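Local coordinates for protein cGAS/DncV-like nucleotidyltransferase in E. coli homolog (Elizabethkingia meningoseptica ATCC 13253 = NBRC 12535, PDB 6E0O) that synthesizes cyclic dinucleotide second messengers, probably from ATP or GTP with magnesium as cofactor, in a CBASS defence system against bacteriophage, at residues 197-202 and 287-292; 211-216 and 279-284; 220-225 and 265-270. One frame throughout, in Å; residues are numbered along the deposited sequence. Where two conformers were deposited one is given.

Contact 1 (197-202 and 287-292)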
loop_
_atom_site.group_PDB
_atom_site.type_symbol
_atom_site.label_atom_id
_atom_site.label_comp_id
_atom_site.label_asym_id
_atom_site.label_seq_id
_atom_site.Cartn_x
_atom_site.Cartn_y
_atom_site.Cartn_z
ATOM N N LYS A 197 9.155 7.235 0.473
ATOM C CA LYS A 197 8.575 6.989 -0.847
ATOM C C LYS A 197 9.058 8.021 -1.861
ATOM O O LYS A 197 9.340 7.684 -3.017
ATOM C CB LYS A 197 7.045 6.960 -0.763
ATOM C CG LYS A 197 6.496 5.717 -0.056
ATOM C CD LYS A 197 4.976 5.712 0.034
ATOM C CE LYS A 197 4.312 5.571 -1.317
ATOM N NZ LYS A 197 2.848 5.310 -1.171
ATOM N N VAL A 198 9.152 9.289 -1.457
ATOM C CA VAL A 198 9.701 10.309 -2.347
ATOM C C VAL A 198 11.129 9.954 -2.741
ATOM O O VAL A 198 11.504 10.019 -3.917
ATOM C CB VAL A 198 9.637 11.690 -1.681
ATOM C CG1 VAL A 198 10.510 12.696 -2.437
ATOM C CG2 VAL A 198 8.208 12.179 -1.598
ATOM N N VAL A 199 11.953 9.579 -1.761
ATOM C CA VAL A 199 13.335 9.220 -2.063
ATOM C C VAL A 199 13.381 7.998 -2.978
ATOM O O VAL A 199 14.192 7.935 -3.910
ATOM C CB VAL A 199 14.137 9.023 -0.763
ATOM C CG1 VAL A 199 15.532 8.528 -1.077
ATOM C CG2 VAL A 199 14.192 10.326 0.028
ATOM N N ASN A 200 12.524 7.010 -2.718
ATOM C CA ASN A 200 12.441 5.840 -3.590
ATOM C C ASN A 200 12.184 6.248 -5.040
ATOM O O ASN A 200 12.890 5.807 -5.957
ATOM C CB ASN A 200 11.343 4.904 -3.075
ATOM C CG ASN A 200 11.303 3.579 -3.793
ATOM O OD1 ASN A 200 12.328 3.032 -4.187
ATOM N ND2 ASN A 200 10.106 3.050 -3.963
ATOM N N TYR A 201 11.172 7.087 -5.285
ATOM C CA TYR A 201 10.872 7.489 -6.656
ATOM C C TYR A 201 12.041 8.245 -7.282
ATOM O O TYR A 201 12.340 8.080 -8.472
ATOM C CB TYR A 201 9.610 8.348 -6.688
ATOM C CG TYR A 201 8.335 7.577 -6.418
ATOM C CD1 TYR A 201 8.080 6.359 -7.044
ATOM C CD2 TYR A 201 7.387 8.066 -5.535
ATOM C CE1 TYR A 201 6.918 5.655 -6.792
ATOM C CE2 TYR A 201 6.222 7.373 -5.279
ATOM C CZ TYR A 201 5.992 6.168 -5.906
ATOM O OH TYR A 201 4.829 5.480 -5.644
ATOM N N ARG A 202 12.712 9.092 -6.493
ATOM C CA ARG A 202 13.864 9.827 -7.013
ATOM C C ARG A 202 15.001 8.886 -7.381
ATOM O O ARG A 202 15.626 9.041 -8.439
ATOM C CB ARG A 202 14.333 10.864 -5.996
ATOM C CG ARG A 202 13.404 12.051 -5.902
ATOM C CD ARG A 202 13.683 12.903 -4.673
ATOM N NE ARG A 202 12.999 14.183 -4.776
ATOM C CZ ARG A 202 13.594 15.348 -5.028
ATOM N NH1 ARG A 202 14.910 15.429 -5.174
ATOM N NH2 ARG A 202 12.864 16.445 -5.105
ATOM N N ASN A 287 22.781 7.776 1.664
ATOM C CA ASN A 287 23.729 8.446 0.784
ATOM C C ASN A 287 23.066 9.583 0.015
ATOM O O ASN A 287 23.652 10.663 -0.137
ATOM C CB ASN A 287 24.328 7.433 -0.193
ATOM C CG ASN A 287 25.220 6.414 0.483
ATOM O OD1 ASN A 287 25.618 6.585 1.630
ATOM N ND2 ASN A 287 25.562 5.355 -0.243
ATOM N N TYR A 288 21.848 9.358 -0.480
ATOM C CA TYR A 288 21.142 10.383 -1.237
ATOM C C TYR A 288 20.844 11.591 -0.368
ATOM O O TYR A 288 20.976 12.736 -0.812
ATOM C CB TYR A 288 19.837 9.801 -1.770
ATOM C CG TYR A 288 19.073 10.752 -2.657
ATOM C CD1 TYR A 288 19.406 10.893 -3.990
ATOM C CD2 TYR A 288 18.013 11.500 -2.167
ATOM C CE1 TYR A 288 18.716 11.748 -4.820
ATOM C CE2 TYR A 288 17.311 12.361 -2.987
ATOM C CZ TYR A 288 17.678 12.484 -4.318
ATOM O OH TYR A 288 16.995 13.337 -5.151
ATOM N N LEU A 289 20.414 11.352 0.870
ATOM C CA LEU A 289 20.061 12.431 1.779
ATOM C C LEU A 289 21.278 13.166 2.321
ATOM O O LEU A 289 21.156 14.336 2.697
ATOM C CB LEU A 289 19.210 11.866 2.916
ATOM C CG LEU A 289 17.838 11.358 2.452
ATOM C CD1 LEU A 289 17.196 10.439 3.490
ATOM C CD2 LEU A 289 16.914 12.518 2.105
ATOM N N GLY A 290 22.440 12.528 2.344
ATOM C CA GLY A 290 23.636 13.230 2.749
ATOM C C GLY A 290 23.825 13.323 4.233
ATOM O O GLY A 290 24.496 14.247 4.702
ATOM N N TYR A 291 23.235 12.400 4.988
ATOM C CA TYR A 291 23.501 12.312 6.412
ATOM C C TYR A 291 24.966 11.989 6.667
ATOM O O TYR A 291 25.620 11.285 5.895
ATOM C CB TYR A 291 22.632 11.224 7.041
ATOM C CG TYR A 291 21.234 11.686 7.334
ATOM C CD1 TYR A 291 20.981 12.558 8.387
ATOM C CD2 TYR A 291 20.166 11.271 6.556
ATOM C CE1 TYR A 291 19.714 12.997 8.659
ATOM C CE2 TYR A 291 18.890 11.691 6.837
ATOM C CZ TYR A 291 18.671 12.544 7.897
ATOM O OH TYR A 291 17.391 12.991 8.135
ATOM N N GLN A 292 25.471 12.508 7.776
ATOM C CA GLN A 292 26.858 12.322 8.172
ATOM C C GLN A 292 26.937 11.728 9.577
ATOM O O GLN A 292 25.961 11.721 10.328
ATOM C CB GLN A 292 27.597 13.666 8.109
ATOM C CG GLN A 292 27.139 14.723 9.120
ATOM C CD GLN A 292 25.791 15.368 8.797
ATOM O OE1 GLN A 292 25.108 14.987 7.844
ATOM N NE2 GLN A 292 25.401 16.351 9.610
ATOM O OXT GLN A 292 27.984 11.237 10.004
#
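Tyr288 reaches from the last turn of helix 275-289 to helix 188-205, where its ring runs past Val199 and its hydroxyl meets Arg202. The phenol stretches outward because CG lies anti to the backbone N (chi1 -176°), a torsion that carries OH across to the neighbouring helix. There Arg202 NH1 donates to Tyr288 OH over 3.0 Å in a nearly straight bond, with an N-H...O angle of 163°. The oxygen sits at the edge of the guanidinium, practically in its plane, while the guanidinium and the phenol ring are inclined 66° to each other. The arginine chain, extended from CG to NE, crosses the tyrosine at about a right angle. Its aliphatic carbons CB and CD lie beside the hydroxyl, and Arg202 CD is 4.0 Å from Tyr288 CZ, oblique to the ring. The pair thus joins two helices of the all-helical lobe that, in cGAS/DncV-like nucleotidyltransferases, packs beside the catalytic sheet domain. One turn back on helix 188-205, Val199 divides its two methyls between successive residues. CG1 approaches Tyr288 CD2 at 4.0 Å, obliquely to the ring, and CG2 comes within 4.1 Å of Leu289 CD2. Leu289 is buried and also packs on Leu240 and Ile244 of helix 236-252. Trp11 touches both Arg202 and Leu289, so helix 5-11 also packs on both helices of this contact. Beyond Leu289 the helix gives way at Gly290, whose positive phi turns the chain toward the C-terminal Gln292.

Contact 2 (211-216 and 279-284); sequences DNLVSS and LGFMQK
Val214 lays its CG2 methyl over the ring of Phe281, 3.7 Å from the ring centroid and only 8° off the ring normal. This is a CH-pi contact, with the methyl almost centred on one face. The other branch, CG1, drops beside the root of the same side chain and meets Phe281 CB at 3.7 Å and Phe281 CG at 3.8 Å. One valine therefore covers the phenylalanine from its CB to the middle of its ring, the two side chains crossing at about a right angle. Phe281 projects from helix 275-289, and a chi1 of 178° swings its ring away from the backbone N and out to Val214. Leu213 adds a second apolar contact nearer the helix backbone, its CD2 lying 4.0 Å from Phe281 CB and 4.1 Å from Phe281 CA. In the helical lobe of this nucleotidyltransferase, the contact fastens the loop between helices 188-205 and 216-224 onto helix 275-289. Asn200 and Ile219 touch both Val214 and Phe281, so helices 188-205 and 216-224 also pack on the phenylalanine. Directly after the valine, Ser215 takes the N-cap position of helix 216-224, its OG accepting from Phe218 N. Ser216 follows, a probable GTP-binding residue whose OG hydrogen-bonds to Lys197 NZ and to a group that is probably part of the bound pppA[3'-5']pA.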
loop_
_atom_site.group_PDB
_atom_site.type_symbol
_atom_site.label_atom_id
_atom_site.label_comp_id
_atom_site.label_asym_id
_atom_site.label_seq_id
_atom_site.Cartn_x
_atom_site.Cartn_y
_atom_site.Cartn_z
ATOM N N ASP A 211 13.161 -0.390 -10.022
ATOM C CA ASP A 211 11.836 0.072 -9.634
ATOM C C ASP A 211 11.108 -0.914 -8.734
ATOM O O ASP A 211 10.020 -0.583 -8.257
ATOM C CB ASP A 211 10.985 0.443 -10.853
ATOM C CG ASP A 211 10.696 -0.730 -11.756
ATOM O OD1 ASP A 211 11.106 -1.864 -11.435
ATOM O OD2 ASP A 211 10.046 -0.511 -12.800
ATOM N N ASN A 212 11.683 -2.092 -8.474
ATOM C CA ASN A 212 11.073 -3.073 -7.582
ATOM C C ASN A 212 11.989 -3.492 -6.435
ATOM O O ASN A 212 11.714 -4.507 -5.779
ATOM C CB ASN A 212 10.601 -4.311 -8.353
ATOM C CG ASN A 212 11.735 -5.046 -9.046
ATOM O OD1 ASN A 212 12.893 -4.623 -9.005
ATOM N ND2 ASN A 212 11.404 -6.164 -9.680
ATOM N N LEU A 213 13.074 -2.754 -6.171
ATOM C CA LEU A 213 13.884 -3.044 -4.992
ATOM C C LEU A 213 13.014 -3.047 -3.742
ATOM O O LEU A 213 13.087 -3.962 -2.915
ATOM C CB LEU A 213 15.019 -2.028 -4.855
ATOM C CG LEU A 213 15.913 -2.243 -3.629
ATOM C CD1 LEU A 213 16.650 -3.578 -3.706
ATOM C CD2 LEU A 213 16.902 -1.083 -3.484
ATOM N N VAL A 214 12.178 -2.022 -3.593
ATOM C CA VAL A 214 11.221 -1.950 -2.498
ATOM C C VAL A 214 9.898 -1.423 -3.036
ATOM O O VAL A 214 9.855 -0.643 -3.991
ATOM C CB VAL A 214 11.713 -1.057 -1.330
ATOM C CG1 VAL A 214 13.024 -1.582 -0.766
ATOM C CG2 VAL A 214 11.828 0.392 -1.783
ATOM N N SER A 215 8.817 -1.869 -2.426
ATOM C CA SER A 215 7.482 -1.393 -2.742
ATOM C C SER A 215 7.027 -0.448 -1.638
ATOM O O SER A 215 7.623 -0.374 -0.560
ATOM C CB SER A 215 6.520 -2.580 -2.793
ATOM O OG SER A 215 6.387 -3.111 -1.481
ATOM N N SER A 216 5.933 0.264 -1.904
ATOM C CA SER A 216 5.327 1.103 -0.875
ATOM C C SER A 216 4.967 0.282 0.354
ATOM O O SER A 216 5.213 0.703 1.487
ATOM C CB SER A 216 4.072 1.795 -1.412
ATOM O OG SER A 216 3.362 2.430 -0.351
ATOM N N LEU A 279 18.244 -3.337 3.657
ATOM C CA LEU A 279 19.547 -2.778 3.998
ATOM C C LEU A 279 20.098 -1.938 2.856
ATOM O O LEU A 279 20.561 -0.809 3.068
ATOM C CB LEU A 279 20.508 -3.910 4.328
ATOM C CG LEU A 279 21.943 -3.506 4.663
ATOM C CD1 LEU A 279 21.983 -2.666 5.917
ATOM C CD2 LEU A 279 22.775 -4.770 4.816
ATOM N N GLY A 280 20.060 -2.474 1.638
ATOM C CA GLY A 280 20.558 -1.728 0.503
ATOM C C GLY A 280 19.760 -0.469 0.251
ATOM O O GLY A 280 20.322 0.584 -0.055
ATOM N N PHE A 281 18.436 -0.553 0.393
ATOM C CA PHE A 281 17.602 0.632 0.222
ATOM C C PHE A 281 17.942 1.693 1.270
ATOM O O PHE A 281 18.065 2.875 0.948
ATOM C CB PHE A 281 16.123 0.237 0.261
ATOM C CG PHE A 281 15.188 1.407 0.136
ATOM C CD1 PHE A 281 15.146 2.158 -1.025
ATOM C CD2 PHE A 281 14.355 1.757 1.180
ATOM C CE1 PHE A 281 14.294 3.238 -1.141
ATOM C CE2 PHE A 281 13.512 2.841 1.073
ATOM C CZ PHE A 281 13.476 3.578 -0.088
ATOM N N MET A 282 18.089 1.292 2.535
ATOM C CA MET A 282 18.448 2.266 3.566
ATOM C C MET A 282 19.782 2.940 3.254
ATOM O O MET A 282 19.944 4.147 3.450
ATOM C CB MET A 282 18.532 1.576 4.933
ATOM C CG MET A 282 17.207 1.219 5.566
ATOM S SD MET A 282 16.140 2.645 5.840
ATOM C CE MET A 282 15.028 2.422 4.484
ATOM N N GLN A 283 20.765 2.166 2.799
ATOM C CA GLN A 283 22.049 2.748 2.435
ATOM C C GLN A 283 21.886 3.776 1.323
ATOM O O GLN A 283 22.480 4.860 1.373
ATOM C CB GLN A 283 22.988 1.635 1.993
ATOM C CG GLN A 283 24.284 2.106 1.425
ATOM C CD GLN A 283 25.192 0.946 1.104
ATOM O OE1 GLN A 283 25.044 0.291 0.075
ATOM N NE2 GLN A 283 26.124 0.674 1.993
ATOM N N LYS A 284 21.111 3.440 0.289
ATOM C CA LYS A 284 20.916 4.374 -0.814
ATOM C C LYS A 284 20.218 5.640 -0.338
ATOM O O LYS A 284 20.561 6.750 -0.768
ATOM C CB LYS A 284 20.113 3.716 -1.934
ATOM C CG LYS A 284 20.821 2.574 -2.631
ATOM C CD LYS A 284 22.010 3.047 -3.425
ATOM C CE LYS A 284 22.495 1.946 -4.355
ATOM N NZ LYS A 284 23.761 2.315 -5.029
#

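Contact 3 (220-225 and 265-270); sequences ECLVYN and WLFSNR
Leu266 packs its two methyls against Cys221 and Leu222, fixing the loop that leads from helix 236-252 to helix 275-289 onto helix 216-224, within the helical lobe of the CD-NTase fold. The tight part lies at Cys221. Leu266 CD1 comes to 3.6 Å from Cys221 CB and 3.9 Å from Cys221 SG, while Leu266 CD2 is 3.8 Å from the same CB, so both methyls of the fork press on one cysteine carbon. With chi1 at -177°, the leucine swings its CG out toward the helix. CD2 also meets Leu222 CD2 at 3.9 Å, where the two leucines cross at about a right angle. These three residues are buried, and Phe218, one turn earlier on helix 216-224, also packs on Leu266. The contact is looser at Phe267, which is partly exposed: its CZ approaches Leu222 CD2 only to 4.2 Å, obliquely to the ring. Its ring instead lies against its own neighbour, with Leu266 CG over the centre of one face. Farther along, the loop runs out to exposed Asn269 and Arg270, spanned by an ST turn in which Ser268 OG accepts from Arg270 N. At the other end of the contact, Asn225 folds back on its own helix, where ND2 donates to Cys221 O over 2.8 Å from a position tilted 32° out of the carbonyl plane.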
loop_
_atom_site.group_PDB
_atom_site.type_symbol
_atom_site.label_atom_id
_atom_site.label_comp_id
_atom_site.label_asym_id
_atom_site.label_seq_id
_atom_site.Cartn_x
_atom_site.Cartn_y
_atom_site.Cartn_z
ATOM N N GLU A 220 6.338 0.884 4.144
ATOM C CA GLU A 220 5.418 1.085 5.257
ATOM C C GLU A 220 5.704 0.118 6.391
ATOM O O GLU A 220 5.697 0.511 7.567
ATOM C CB GLU A 220 3.977 0.929 4.784
ATOM C CG GLU A 220 3.514 2.100 3.942
ATOM C CD GLU A 220 2.107 1.959 3.430
ATOM O OE1 GLU A 220 1.179 1.681 4.217
ATOM O OE2 GLU A 220 1.942 2.137 2.215
ATOM N N CYS A 221 5.971 -1.150 6.060
ATOM C CA CYS A 221 6.247 -2.140 7.095
ATOM C C CYS A 221 7.582 -1.872 7.780
ATOM O O CYS A 221 7.693 -2.025 9.000
ATOM C CB CYS A 221 6.234 -3.548 6.500
ATOM S SG CYS A 221 4.613 -4.152 5.940
ATOM N N LEU A 222 8.613 -1.489 7.019
ATOM C CA LEU A 222 9.911 -1.219 7.632
ATOM C C LEU A 222 9.800 -0.099 8.655
ATOM O O LEU A 222 10.270 -0.233 9.790
ATOM C CB LEU A 222 10.942 -0.842 6.574
ATOM C CG LEU A 222 11.348 -1.946 5.599
ATOM C CD1 LEU A 222 12.187 -1.337 4.477
ATOM C CD2 LEU A 222 12.092 -3.053 6.303
ATOM N N VAL A 223 9.199 1.028 8.267
ATOM C CA VAL A 223 9.110 2.151 9.194
ATOM C C VAL A 223 8.224 1.789 10.381
ATOM O O VAL A 223 8.449 2.268 11.499
ATOM C CB VAL A 223 8.638 3.421 8.460
ATOM C CG1 VAL A 223 8.614 4.599 9.407
ATOM C CG2 VAL A 223 9.538 3.722 7.267
ATOM N N TYR A 224 7.223 0.939 10.162
ATOM C CA TYR A 224 6.306 0.550 11.222
ATOM C C TYR A 224 7.045 -0.112 12.376
ATOM O O TYR A 224 6.622 0.005 13.533
ATOM C CB TYR A 224 5.234 -0.406 10.660
ATOM C CG TYR A 224 4.216 -0.817 11.699
ATOM C CD1 TYR A 224 3.181 0.035 12.042
ATOM C CD2 TYR A 224 4.306 -2.031 12.365
ATOM C CE1 TYR A 224 2.265 -0.311 13.015
ATOM C CE2 TYR A 224 3.396 -2.382 13.331
ATOM C CZ TYR A 224 2.380 -1.524 13.647
ATOM O OH TYR A 224 1.475 -1.878 14.616
ATOM N N ASN A 225 8.134 -0.818 12.089
ATOM C CA ASN A 225 8.871 -1.545 13.116
ATOM C C ASN A 225 9.886 -0.684 13.855
ATOM O O ASN A 225 10.516 -1.169 14.803
ATOM C CB ASN A 225 9.536 -2.787 12.514
ATOM C CG ASN A 225 8.539 -3.904 12.242
ATOM O OD1 ASN A 225 8.354 -4.804 13.061
ATOM N ND2 ASN A 225 7.886 -3.848 11.088
ATOM N N TRP A 265 4.764 -12.150 9.717
ATOM C CA TRP A 265 6.109 -11.616 9.687
ATOM C C TRP A 265 6.394 -10.967 8.341
ATOM O O TRP A 265 5.997 -11.477 7.291
ATOM C CB TRP A 265 7.126 -12.737 9.889
ATOM C CG TRP A 265 7.109 -13.415 11.215
ATOM C CD1 TRP A 265 6.830 -14.731 11.453
ATOM C CD2 TRP A 265 7.406 -12.830 12.488
ATOM N NE1 TRP A 265 6.931 -14.998 12.794
ATOM C CE2 TRP A 265 7.285 -13.850 13.453
ATOM C CE3 TRP A 265 7.766 -11.547 12.909
ATOM C CZ2 TRP A 265 7.499 -13.624 14.812
ATOM C CZ3 TRP A 265 7.974 -11.324 14.259
ATOM C CH2 TRP A 265 7.847 -12.358 15.192
ATOM N N LEU A 266 7.141 -9.866 8.372
ATOM C CA LEU A 266 7.537 -9.210 7.131
ATOM C C LEU A 266 8.452 -10.105 6.310
ATOM O O LEU A 266 8.301 -10.204 5.086
ATOM C CB LEU A 266 8.229 -7.890 7.446
ATOM C CG LEU A 266 8.627 -7.053 6.237
ATOM C CD1 LEU A 266 7.445 -6.720 5.358
ATOM C CD2 LEU A 266 9.337 -5.774 6.697
ATOM N N PHE A 267 9.411 -10.751 6.958
ATOM C CA PHE A 267 10.379 -11.607 6.271
ATOM C C PHE A 267 9.969 -13.074 6.368
ATOM O O PHE A 267 10.755 -13.966 6.643
ATOM C CB PHE A 267 11.783 -11.322 6.792
ATOM C CG PHE A 267 12.166 -9.878 6.619
ATOM C CD1 PHE A 267 12.336 -9.348 5.346
ATOM C CD2 PHE A 267 12.295 -9.030 7.706
ATOM C CE1 PHE A 267 12.656 -8.014 5.166
ATOM C CE2 PHE A 267 12.605 -7.692 7.530
ATOM C CZ PHE A 267 12.786 -7.187 6.253
ATOM N N SER A 268 8.685 -13.305 6.099
ATOM C CA SER A 268 8.107 -14.640 6.044
ATOM C C SER A 268 8.633 -15.411 4.842
ATOM O O SER A 268 9.031 -14.834 3.828
ATOM C CB SER A 268 6.592 -14.509 5.914
ATOM O OG SER A 268 6.006 -15.667 5.371
ATOM N N ASN A 269 8.623 -16.740 4.960
ATOM C CA ASN A 269 9.036 -17.562 3.825
ATOM C C ASN A 269 8.017 -17.548 2.686
ATOM O O ASN A 269 8.278 -18.141 1.637
ATOM C CB ASN A 269 9.413 -18.986 4.256
ATOM C CG ASN A 269 8.349 -19.653 5.079
ATOM O OD1 ASN A 269 7.169 -19.342 4.958
ATOM N ND2 ASN A 269 8.762 -20.596 5.923
ATOM N N ARG A 270 6.874 -16.885 2.854
ATOM C CA ARG A 270 5.960 -16.657 1.743
ATOM C C ARG A 270 6.363 -15.457 0.891
ATOM O O ARG A 270 5.846 -15.304 -0.224
ATOM C CB ARG A 270 4.537 -16.455 2.281
ATOM C CG ARG A 270 3.972 -17.664 3.042
ATOM C CD ARG A 270 3.745 -18.818 2.103
ATOM N NE ARG A 270 3.466 -20.107 2.736
ATOM C CZ ARG A 270 2.285 -20.723 2.706
ATOM N NH1 ARG A 270 1.245 -20.163 2.102
ATOM N NH2 ARG A 270 2.142 -21.908 3.284
#

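From the N terminus, the chain passes through the sheet-bearing part of the enzyme before helix 188-205 supplies the first half of contact 1. The loop 211-216 then opens contact 2, and helix 216-224 opens contact 3. Closure runs in reverse order: 265-270 completes contact 3, 279-284 contact 2 and 287-292 contact 1, so the three are nested without crossing, and the intervening chain contains no strand. Helix 275-289 serves contacts 1 and 2, whose centres are 10 Å apart and which also meet along helix 188-205. Contact 3 ties the loop between helices 236-252 and 275-289 to helix 216-224; its centre is about 13 Å from that of contact 2.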